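Local coordinates for protein nitroalkane oxidase (Podospora anserina, PDB 3MKH) that oxidises nitroalkanes to aldehydes or ketones with an FAD cofactor, consuming oxygen and releasing nitrite and hydrogen peroxide, at residues L103-L108 with L184-C189; Q152-L157 with R190-P195; D160-N165 with V250-V255; F224-H229 with P241-T246. All blocks are in the same frame, centred on the assembly; numbering follows the deposited sequence.

Interaction 1 of 4, residues L103-L108 with L184-C189; sequences LTPINL and LACVVC
Ile-106 and Leu-184 meet tip to tip where helix 90-109 lies against strand 184-191, a small example of how a helix can be seated on a sheet by apolar side chains. The closest approach is between two methyls: Ile-106 CD1 stands 3.4 Å from Leu-184 CD2, tighter than the usual van der Waals distance for two carbons. In the leucine CG is anti to the backbone N (chi1 -176°), and CD2 is the methyl that reaches the helix. Leu-103 adds a looser contact from the preceding turn, its CD2 lying 4.2 Å from Leu-184 CD2, so that this one leucine methyl serves two helix residues.

The second kind of contact is made by sulfur. Cys-186 SG packs 4.0 Å from Ile-106 CG1 and equally close to CD1 of the same isoleucine, while Pro-105 offers its CB to that sulfur at 4.1 Å. The thiol is thus flanked by the isoleucine chain and the proline ring.

The axes of 103-108 and 184-189 cross at 77°, 8.7 Å apart at the closest, consistent with a small touching area of one helical turn and two alternate strand residues. Beyond the contact, Ile-208 and Leu-210 of strand 206-212 also pack on Cys-186, and Val-265 of helix 262-298 touches Pro-105. Pro-105 also lies near Leu-132, an FAD-binding residue. With every touching residue buried and apolar, the joint between the helix and the sheet depends on shape and the exclusion of water, without polar bonds across it.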
# COMPACT_ATOMS: atom_id res chain seq x y z
N LEU A 103 2.08 15.34 33.57
CA LEU A 103 1.36 16.48 34.17
C LEU A 103 -0.06 16.66 33.63
O LEU A 103 -0.89 17.34 34.26
CB LEU A 103 2.14 17.78 33.97
CG LEU A 103 3.52 17.79 34.64
CD1 LEU A 103 4.37 18.99 34.17
CD2 LEU A 103 3.37 17.75 36.15
N THR A 104 -0.35 16.05 32.49
CA THR A 104 -1.63 16.25 31.81
C THR A 104 -2.87 15.86 32.65
O THR A 104 -3.83 16.62 32.71
CB THR A 104 -1.65 15.56 30.42
OG1 THR A 104 -0.61 16.13 29.61
CG2 THR A 104 -3.02 15.75 29.72
N PRO A 105 -2.85 14.69 33.31
CA PRO A 105 -4.02 14.36 34.14
C PRO A 105 -4.28 15.39 35.23
O PRO A 105 -5.43 15.64 35.57
CB PRO A 105 -3.64 13.01 34.77
CG PRO A 105 -2.70 12.41 33.75
CD PRO A 105 -1.87 13.59 33.29
N ILE A 106 -3.22 15.99 35.74
CA ILE A 106 -3.33 17.04 36.74
C ILE A 106 -3.90 18.35 36.14
O ILE A 106 -4.74 18.99 36.76
CB ILE A 106 -2.00 17.27 37.47
CG1 ILE A 106 -1.60 15.98 38.19
CG2 ILE A 106 -2.13 18.39 38.49
CD1 ILE A 106 -0.22 15.99 38.75
N ASN A 107 -3.46 18.71 34.93
CA ASN A 107 -4.08 19.82 34.20
C ASN A 107 -5.57 19.55 34.02
O ASN A 107 -6.39 20.48 34.10
CB ASN A 107 -3.46 19.99 32.81
CG ASN A 107 -2.10 20.63 32.84
OD1 ASN A 107 -1.27 20.40 31.96
ND2 ASN A 107 -1.84 21.43 33.86
N LEU A 108 -5.92 18.29 33.76
CA LEU A 108 -7.31 17.94 33.47
C LEU A 108 -8.22 17.85 34.71
O LEU A 108 -9.41 18.15 34.62
CB LEU A 108 -7.41 16.64 32.66
CG LEU A 108 -6.78 16.64 31.26
CD1 LEU A 108 -6.78 15.24 30.68
CD2 LEU A 108 -7.50 17.61 30.32
N LEU A 184 6.94 12.92 40.45
CA LEU A 184 5.48 12.90 40.45
C LEU A 184 4.95 11.89 39.44
O LEU A 184 5.07 12.08 38.24
CB LEU A 184 4.94 14.29 40.11
CG LEU A 184 3.42 14.41 40.17
CD1 LEU A 184 2.95 13.97 41.55
CD2 LEU A 184 2.98 15.86 39.89
N ALA A 185 4.37 10.80 39.93
CA ALA A 185 3.81 9.78 39.05
C ALA A 185 2.29 9.80 39.15
O ALA A 185 1.75 9.81 40.26
CB ALA A 185 4.35 8.39 39.44
N CYS A 186 1.60 9.84 38.01
CA CYS A 186 0.15 9.64 38.00
C CYS A 186 -0.13 8.16 37.73
O CYS A 186 -0.01 7.70 36.60
CB CYS A 186 -0.51 10.49 36.92
SG CYS A 186 -0.47 12.27 37.29
N VAL A 187 -0.49 7.42 38.78
CA VAL A 187 -0.60 5.97 38.66
C VAL A 187 -2.03 5.58 38.38
O VAL A 187 -2.94 5.84 39.19
CB VAL A 187 -0.07 5.24 39.90
CG1 VAL A 187 -0.16 3.70 39.72
CG2 VAL A 187 1.37 5.65 40.16
N VAL A 188 -2.23 4.99 37.21
CA VAL A 188 -3.53 4.52 36.83
C VAL A 188 -3.69 3.11 37.35
O VAL A 188 -2.86 2.22 37.08
CB VAL A 188 -3.71 4.55 35.31
CG1 VAL A 188 -5.14 4.14 34.92
CG2 VAL A 188 -3.38 5.94 34.79
N CYS A 189 -4.74 2.90 38.13
CA CYS A 189 -4.92 1.61 38.77
C CYS A 189 -6.40 1.30 38.97
O CYS A 189 -7.27 2.14 38.70
CB CYS A 189 -4.19 1.61 40.11
SG CYS A 189 -4.59 3.02 41.16

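Interaction 2 of 4, residues Q152-L157 with R190-P195; sequences QTTARL and RDATTP. With SO4 (sulfate ion), chain G.
Arg-190 and Thr-154 lie side by side and point the same way from neighbouring parallel strands. From CB, the arginine chain turns to a CG placed between the backbone N and the carbonyl carbon (chi1 76°), where CG packs 3.9 Å from Thr-153 O. The chain then runs extended to NE, which donates to Phe-151 O just before the facing segment. At CZ the guanidinium receives Thr-154 CG2 over the centre of one face, 3.6 Å from CZ. Its tip meets a sulfate, probably from the crystallisation liquor: NH1 donates to O3 at 3.0 Å, in the plane of the group, and NH2 adds a weak bond. An alanine here would probably leave Phe-151 O without its NE donor and the threonine methyl without its flat cover.

Backbone bonds join the strands, among them Ala-192 N to Ala-155 O at 2.7 Å and nearly straight (174°). Past the last bridge, Thr-193 OG1 takes over from the backbone, accepting from Leu-157 N at 2.9 Å and donating to the syn lone pair of Asp-191 OD1. That oxygen also accepts from Thr-193 N, closing an Asx turn. Ala-192 CB lies over one face of the Arg-156 guanidinium, toward its rim; NE of this arginine reaches the sulfate through a water, and NH2 by a weak direct bond. Two arginines at one anion would probably create a local positive potential, which the sulfate may screen.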
# COMPACT_ATOMS: atom_id res chain seq x y z
N GLN A 152 -3.50 -4.87 36.43
CA GLN A 152 -2.85 -5.67 37.45
C GLN A 152 -2.52 -4.80 38.64
O GLN A 152 -2.41 -5.29 39.76
CB GLN A 152 -1.58 -6.32 36.90
CG GLN A 152 -0.87 -7.29 37.87
CD GLN A 152 0.16 -6.63 38.79
OE1 GLN A 152 0.74 -5.59 38.45
NE2 GLN A 152 0.41 -7.24 39.95
N THR A 153 -2.36 -3.50 38.41
CA THR A 153 -2.03 -2.59 39.50
C THR A 153 -3.32 -2.20 40.23
O THR A 153 -4.29 -1.73 39.62
CB THR A 153 -1.29 -1.32 38.99
OG1 THR A 153 -0.04 -1.71 38.38
CG2 THR A 153 -1.00 -0.37 40.15
N THR A 154 -3.33 -2.39 41.54
CA THR A 154 -4.54 -2.18 42.33
C THR A 154 -4.28 -1.19 43.44
O THR A 154 -3.14 -0.96 43.83
CB THR A 154 -5.02 -3.48 42.99
OG1 THR A 154 -3.99 -3.99 43.83
CG2 THR A 154 -5.37 -4.52 41.96
N ALA A 155 -5.37 -0.62 43.94
CA ALA A 155 -5.33 0.26 45.09
C ALA A 155 -6.49 -0.13 46.02
O ALA A 155 -7.56 -0.49 45.56
CB ALA A 155 -5.42 1.72 44.67
N ARG A 156 -6.24 -0.09 47.33
CA ARG A 156 -7.24 -0.41 48.34
C ARG A 156 -7.18 0.62 49.46
O ARG A 156 -6.09 0.94 49.95
CB ARG A 156 -6.98 -1.80 48.93
CG ARG A 156 -7.14 -2.94 47.95
CD ARG A 156 -6.56 -4.22 48.53
NE ARG A 156 -6.56 -5.32 47.56
CZ ARG A 156 -5.64 -5.49 46.61
NH1 ARG A 156 -4.63 -4.63 46.49
NH2 ARG A 156 -5.73 -6.51 45.77
N LEU A 157 -8.33 1.13 49.88
CA LEU A 157 -8.38 2.05 51.00
C LEU A 157 -8.31 1.26 52.30
O LEU A 157 -9.15 0.41 52.56
CB LEU A 157 -9.67 2.89 50.95
CG LEU A 157 -9.93 3.93 52.04
CD1 LEU A 157 -8.84 4.99 52.06
CD2 LEU A 157 -11.28 4.58 51.82
N ARG A 190 -6.69 0.09 39.44
CA ARG A 190 -8.07 -0.23 39.77
C ARG A 190 -8.32 -0.40 41.28
O ARG A 190 -7.52 -1.03 42.00
CB ARG A 190 -8.57 -1.43 38.97
CG ARG A 190 -8.07 -2.75 39.43
CD ARG A 190 -8.69 -3.89 38.65
NE ARG A 190 -7.83 -5.05 38.78
CZ ARG A 190 -7.88 -5.90 39.79
NH1 ARG A 190 -8.78 -5.72 40.75
NH2 ARG A 190 -7.05 -6.93 39.85
N ASP A 191 -9.42 0.18 41.74
CA ASP A 191 -9.82 0.11 43.14
C ASP A 191 -10.21 -1.33 43.44
O ASP A 191 -11.07 -1.90 42.77
CB ASP A 191 -11.01 1.04 43.36
CG ASP A 191 -11.55 0.98 44.79
OD1 ASP A 191 -10.86 0.45 45.68
OD2 ASP A 191 -12.68 1.47 45.01
N ALA A 192 -9.55 -1.93 44.42
CA ALA A 192 -9.88 -3.29 44.83
C ALA A 192 -10.40 -3.32 46.27
O ALA A 192 -10.45 -4.38 46.89
CB ALA A 192 -8.66 -4.20 44.66
N THR A 193 -10.78 -2.17 46.80
CA THR A 193 -11.31 -2.08 48.16
C THR A 193 -12.55 -2.96 48.28
O THR A 193 -12.71 -3.70 49.25
CB THR A 193 -11.70 -0.66 48.53
OG1 THR A 193 -10.60 0.22 48.27
CG2 THR A 193 -12.09 -0.58 50.03
N THR A 194 -13.42 -2.86 47.28
CA THR A 194 -14.55 -3.76 47.15
C THR A 194 -14.45 -4.42 45.78
O THR A 194 -13.96 -3.80 44.83
CB THR A 194 -15.89 -3.00 47.23
OG1 THR A 194 -15.98 -2.06 46.16
CG2 THR A 194 -16.01 -2.26 48.56
N PRO A 195 -14.91 -5.66 45.67
CA PRO A 195 -14.78 -6.39 44.41
C PRO A 195 -15.70 -5.83 43.34
O PRO A 195 -16.71 -5.19 43.65
CB PRO A 195 -15.22 -7.81 44.78
CG PRO A 195 -15.22 -7.86 46.28
CD PRO A 195 -15.54 -6.48 46.72
S SO4 G . -7.80 -8.55 43.46
O1 SO4 G . -7.29 -9.91 43.30
O2 SO4 G . -6.68 -7.61 43.34
O3 SO4 G . -8.77 -8.28 42.40
O4 SO4 G . -8.41 -8.41 44.78
O HOH W 1 -8.51 -7.00 46.98

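Interaction 3 of 4, residues D160-N165 with V250-V255; sequences DEWVIN and VPTKNV
Val-250 O receives the shortest direct bond between the segments, from Trp-162 N at 2.8 Å, with the donor nearly along the C=O axis. The return bond from Val-250 N to Trp-162 O completes an antiparallel hydrogen-bonded pair. The same Val-250 oxygen is approached by Glu-161 CA in a CA-H...O contact of 3.3 Å. Two residues farther out, a water bridges the segments where direct bonding gives way, donating to Asp-160 O at 2.7 Å and accepting from Thr-252 N.

The indole of Trp-162 carries the packing. Trp-162 and Val-250 point to the same face of the sheet, and Val-250 CG2 touches the tryptophan CB at 4.1 Å; CG of the tryptophan is anti to the carbonyl carbon (chi1 -77°). Val-255 brings CG2 over the CD1-NE1 rim of one indole face, 3.4 Å from both of those atoms. Thr-252 crosses the tryptophan at about a right angle, its CG2 lying 4.2 Å from CD1. An alanine in place of Trp-162 would probably leave Val-255 CG2 without the flat surface it rests on and open a gap between the strand and the 3-10 turn. Deeper along the same side, Ile-164 CD1 reaches Val-250 CG2 at 4.4 Å.

Met-207 also packs on the indole, and Ile-209 on Val-250. The turn, with its Asn-254 N to Pro-251 O bond, leads from strand 242-251 into strand 255-257. The whole is an antiparallel strand pair whose 3-10 exit is covered by an aromatic side chain, within the middle beta domain characteristic of the acyl-CoA dehydrogenase fold.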
# COMPACT_ATOMS: atom_id res chain seq x y z
N ASP A 160 -7.30 5.53 56.57
CA ASP A 160 -7.20 6.82 55.88
C ASP A 160 -6.03 6.87 54.89
O ASP A 160 -5.55 7.95 54.54
CB ASP A 160 -7.12 7.97 56.89
CG ASP A 160 -5.85 7.93 57.73
OD1 ASP A 160 -5.21 6.85 57.79
OD2 ASP A 160 -5.50 8.97 58.32
N GLU A 161 -5.56 5.72 54.44
CA GLU A 161 -4.57 5.72 53.38
C GLU A 161 -4.93 4.75 52.26
O GLU A 161 -5.53 3.70 52.50
CB GLU A 161 -3.16 5.48 53.94
CG GLU A 161 -3.08 4.44 55.03
CD GLU A 161 -1.69 4.33 55.65
OE1 GLU A 161 -0.93 5.33 55.62
OE2 GLU A 161 -1.37 3.24 56.16
N TRP A 162 -4.59 5.12 51.03
CA TRP A 162 -4.70 4.21 49.91
C TRP A 162 -3.42 3.40 49.79
O TRP A 162 -2.33 3.92 49.96
CB TRP A 162 -4.99 4.97 48.60
CG TRP A 162 -6.42 5.41 48.51
CD1 TRP A 162 -6.95 6.59 48.96
CD2 TRP A 162 -7.51 4.67 47.95
NE1 TRP A 162 -8.30 6.62 48.71
CE2 TRP A 162 -8.67 5.46 48.09
CE3 TRP A 162 -7.61 3.41 47.35
CZ2 TRP A 162 -9.92 5.03 47.65
CZ3 TRP A 162 -8.86 2.99 46.90
CH2 TRP A 162 -10.00 3.80 47.06
N VAL A 163 -3.56 2.11 49.51
CA VAL A 163 -2.40 1.25 49.42
C VAL A 163 -2.28 0.70 48.01
O VAL A 163 -3.20 0.07 47.50
CB VAL A 163 -2.47 0.11 50.45
CG1 VAL A 163 -1.23 -0.77 50.36
CG2 VAL A 163 -2.59 0.70 51.86
N ILE A 164 -1.14 0.94 47.37
CA ILE A 164 -0.96 0.61 45.97
C ILE A 164 0.01 -0.55 45.79
O ILE A 164 1.07 -0.59 46.40
CB ILE A 164 -0.44 1.84 45.19
CG1 ILE A 164 -1.48 2.96 45.23
CG2 ILE A 164 -0.14 1.48 43.75
CD1 ILE A 164 -0.90 4.33 44.98
N ASN A 165 -0.39 -1.50 44.94
CA ASN A 165 0.46 -2.63 44.57
C ASN A 165 0.33 -2.93 43.08
O ASN A 165 -0.78 -2.98 42.52
CB ASN A 165 0.06 -3.89 45.35
CG ASN A 165 0.49 -3.83 46.80
OD1 ASN A 165 1.67 -3.95 47.12
ND2 ASN A 165 -0.48 -3.66 47.70
N VAL A 250 -0.43 6.01 50.56
CA VAL A 250 -0.52 7.46 50.40
C VAL A 250 -1.81 8.00 51.03
O VAL A 250 -2.82 7.30 51.11
CB VAL A 250 -0.45 7.88 48.91
CG1 VAL A 250 0.88 7.46 48.30
CG2 VAL A 250 -1.63 7.31 48.14
N PRO A 251 -1.76 9.25 51.49
CA PRO A 251 -2.94 9.87 52.10
C PRO A 251 -3.99 10.15 51.03
O PRO A 251 -3.72 10.07 49.82
CB PRO A 251 -2.38 11.15 52.72
CG PRO A 251 -1.16 11.48 51.89
CD PRO A 251 -0.58 10.14 51.49
N THR A 252 -5.20 10.48 51.47
CA THR A 252 -6.31 10.61 50.54
C THR A 252 -6.18 11.83 49.64
O THR A 252 -6.75 11.86 48.56
CB THR A 252 -7.66 10.62 51.29
OG1 THR A 252 -7.66 11.68 52.25
CG2 THR A 252 -7.89 9.29 52.00
N LYS A 253 -5.42 12.83 50.07
CA LYS A 253 -5.17 13.98 49.19
C LYS A 253 -4.50 13.54 47.88
O LYS A 253 -4.63 14.23 46.87
CB LYS A 253 -4.33 15.06 49.88
CG LYS A 253 -2.92 14.65 50.24
CD LYS A 253 -2.16 15.81 50.85
CE LYS A 253 -0.75 15.41 51.22
NZ LYS A 253 -0.01 16.51 51.88
N ASN A 254 -3.80 12.41 47.91
CA ASN A 254 -3.08 11.92 46.72
C ASN A 254 -4.00 11.42 45.61
O ASN A 254 -3.56 11.24 44.46
CB ASN A 254 -2.08 10.81 47.08
CG ASN A 254 -0.74 11.35 47.56
OD1 ASN A 254 0.33 10.92 47.09
ND2 ASN A 254 -0.77 12.25 48.52
N VAL A 255 -5.26 11.14 45.94
CA VAL A 255 -6.19 10.67 44.93
C VAL A 255 -6.54 11.81 43.97
O VAL A 255 -7.05 12.85 44.40
CB VAL A 255 -7.47 10.10 45.54
CG1 VAL A 255 -8.45 9.72 44.43
CG2 VAL A 255 -7.16 8.89 46.42
O HOH W 2 -5.31 10.61 54.35

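Interaction 4 of 4, residues F224-H229 with P241-T246; sequences FEVLRH and PHVRYT
His-242 O accepts two backbone bonds, from Leu-227 N at 2.7 Å and from Arg-228 N at 3.2 Å, the second donor tilted slightly from the carbonyl plane. Arg-228 O in turn accepts from His-242 N, while Glu-225 and Arg-244 exchange a reciprocal pair of bonds farther along. Water links side chains on the face of Glu-225 and Arg-244: one molecule bridges Glu-225 OE1 and Arg-244 NH1, and another joins Arg-228 NE to His-242 ND1. The stronger partners of Arg-244, His-242 and Arg-228 lie outside, since Glu-167 forms a salt bridge with Arg-244 and a hydrogen bond with His-242, and Asp-380 of the second subunit forms a salt bridge with Arg-228.

Two residues opposite one histidine make a classic beta bulge in this antiparallel pair, and the register shifts by one across it. Leu-227, one of the two bulge residues, points toward the other strand. Its CD1 makes a CH-pi contact over the face of the His-242 ring, 3.7 Å from the centroid, and the same methyl lies over a face of the Arg-244 guanidinium, 3.7 Å from NH2.

On the face of Phe-224, Val-226, Val-243 and Tyr-245 the contacts across the pair are apolar and aromatic. Phe-224 turns the edge of its ring toward the face of Tyr-245 in an offset edge-to-face pair, with centroids 5.2 Å apart and planes at 64°. The far rim of the phenylalanine ring reaches Val-243, with CZ 3.8 Å from CG1. Val-226 continues this side, CG2 touching Val-243 and CG1 lying 3.9 Å from Pro-241 CB.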
# COMPACT_ATOMS: atom_id res chain seq x y z
N PHE A 224 9.52 0.74 46.04
CA PHE A 224 9.68 0.92 44.60
C PHE A 224 10.92 0.18 44.13
O PHE A 224 11.97 0.27 44.76
CB PHE A 224 9.78 2.41 44.22
CG PHE A 224 9.88 2.66 42.73
CD1 PHE A 224 11.11 2.81 42.12
CD2 PHE A 224 8.73 2.74 41.95
CE1 PHE A 224 11.21 3.04 40.73
CE2 PHE A 224 8.81 2.98 40.57
CZ PHE A 224 10.06 3.12 39.96
N GLU A 225 10.80 -0.56 43.04
CA GLU A 225 11.95 -1.29 42.51
C GLU A 225 11.93 -1.34 40.99
O GLU A 225 10.89 -1.62 40.39
CB GLU A 225 12.01 -2.72 43.07
CG GLU A 225 13.33 -3.45 42.76
CD GLU A 225 13.30 -4.93 43.14
OE1 GLU A 225 12.41 -5.33 43.92
OE2 GLU A 225 14.17 -5.70 42.65
N VAL A 226 13.07 -1.06 40.38
CA VAL A 226 13.25 -1.33 38.96
C VAL A 226 13.57 -2.81 38.78
O VAL A 226 14.57 -3.31 39.31
CB VAL A 226 14.36 -0.46 38.35
CG1 VAL A 226 14.64 -0.88 36.90
CG2 VAL A 226 13.96 1.03 38.43
N LEU A 227 12.72 -3.53 38.06
CA LEU A 227 12.92 -4.95 37.84
C LEU A 227 13.82 -5.19 36.63
O LEU A 227 14.69 -6.06 36.67
CB LEU A 227 11.59 -5.68 37.63
CG LEU A 227 10.59 -5.62 38.80
CD1 LEU A 227 9.34 -6.41 38.46
CD2 LEU A 227 11.24 -6.16 40.08
N ARG A 228 13.59 -4.44 35.55
CA ARG A 228 14.40 -4.60 34.34
C ARG A 228 14.40 -3.33 33.53
O ARG A 228 13.33 -2.76 33.26
CB ARG A 228 13.90 -5.77 33.48
CG ARG A 228 14.62 -5.89 32.14
CD ARG A 228 14.22 -7.16 31.38
NE ARG A 228 12.86 -7.12 30.84
CZ ARG A 228 12.56 -6.80 29.58
NH1 ARG A 228 13.52 -6.48 28.73
NH2 ARG A 228 11.30 -6.81 29.17
N HIS A 229 15.60 -2.89 33.16
CA HIS A 229 15.74 -1.80 32.19
C HIS A 229 15.51 -2.40 30.81
O HIS A 229 16.09 -3.43 30.47
CB HIS A 229 17.14 -1.17 32.26
CG HIS A 229 17.42 -0.44 33.54
ND1 HIS A 229 16.93 0.83 33.79
CD2 HIS A 229 18.15 -0.79 34.62
CE1 HIS A 229 17.34 1.22 34.99
NE2 HIS A 229 18.08 0.26 35.52
N PRO A 241 11.17 1.71 32.49
CA PRO A 241 11.49 0.33 32.87
C PRO A 241 10.31 -0.50 33.38
O PRO A 241 9.22 0.02 33.64
CB PRO A 241 12.54 0.51 33.98
CG PRO A 241 12.23 1.89 34.53
CD PRO A 241 11.81 2.70 33.37
N HIS A 242 10.53 -1.81 33.49
CA HIS A 242 9.58 -2.67 34.17
C HIS A 242 9.85 -2.46 35.65
O HIS A 242 10.98 -2.68 36.12
CB HIS A 242 9.84 -4.13 33.75
CG HIS A 242 8.94 -5.13 34.42
ND1 HIS A 242 9.13 -6.49 34.29
CD2 HIS A 242 7.87 -4.97 35.23
CE1 HIS A 242 8.20 -7.12 34.98
NE2 HIS A 242 7.43 -6.22 35.56
N VAL A 243 8.84 -1.99 36.39
CA VAL A 243 9.02 -1.59 37.79
C VAL A 243 7.96 -2.23 38.67
O VAL A 243 6.97 -2.76 38.15
CB VAL A 243 8.94 -0.06 37.99
CG1 VAL A 243 9.97 0.63 37.13
CG2 VAL A 243 7.51 0.46 37.66
N ARG A 244 8.15 -2.17 39.98
CA ARG A 244 7.15 -2.70 40.93
C ARG A 244 6.91 -1.73 42.09
O ARG A 244 7.86 -1.27 42.74
CB ARG A 244 7.55 -4.09 41.45
CG ARG A 244 6.51 -4.70 42.40
CD ARG A 244 7.00 -6.04 43.02
NE ARG A 244 7.15 -7.10 42.03
CZ ARG A 244 8.19 -7.92 41.96
NH1 ARG A 244 9.19 -7.81 42.84
NH2 ARG A 244 8.24 -8.85 41.02
N TYR A 245 5.65 -1.42 42.32
CA TYR A 245 5.20 -0.70 43.51
C TYR A 245 4.72 -1.73 44.52
O TYR A 245 3.84 -2.53 44.22
CB TYR A 245 4.03 0.23 43.15
CG TYR A 245 4.43 1.33 42.18
CD1 TYR A 245 4.27 1.16 40.81
CD2 TYR A 245 4.97 2.52 42.63
CE1 TYR A 245 4.64 2.17 39.92
CE2 TYR A 245 5.35 3.52 41.75
CZ TYR A 245 5.18 3.35 40.40
OH TYR A 245 5.56 4.35 39.54
N THR A 246 5.30 -1.74 45.72
CA THR A 246 4.88 -2.68 46.75
C THR A 246 4.41 -1.99 48.02
O THR A 246 5.16 -1.26 48.65
CB THR A 246 6.00 -3.65 47.13
OG1 THR A 246 6.44 -4.33 45.96
CG2 THR A 246 5.50 -4.67 48.16
O HOH W 3 9.98 -5.15 44.52
O HOH W 4 10.86 -7.79 32.68

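How the interactions relate
The four contacts share one mixed sheet, yet their chemistry follows their depth. Interaction 1 is wholly buried and apolar, seating a helix on the sheet; interactions 2, 3 and 4 are partly buried strand pairings with backbone bonds and water at their margins. Strand 184-191 serves interactions 1 and 2, and strand 242-251 serves interactions 3 and 4. Interactions 2 and 3 adjoin most closely: strands 154-158 and 161-168 are neighbours, and the ring of Trp-162 packs against Leu-157 N and Asp-191 OD1. Parallel pairing in interaction 2 contrasts with antiparallel pairing in interactions 3 and 4. Interaction 4, nested within the loop closed by interaction 3, also reaches a second subunit.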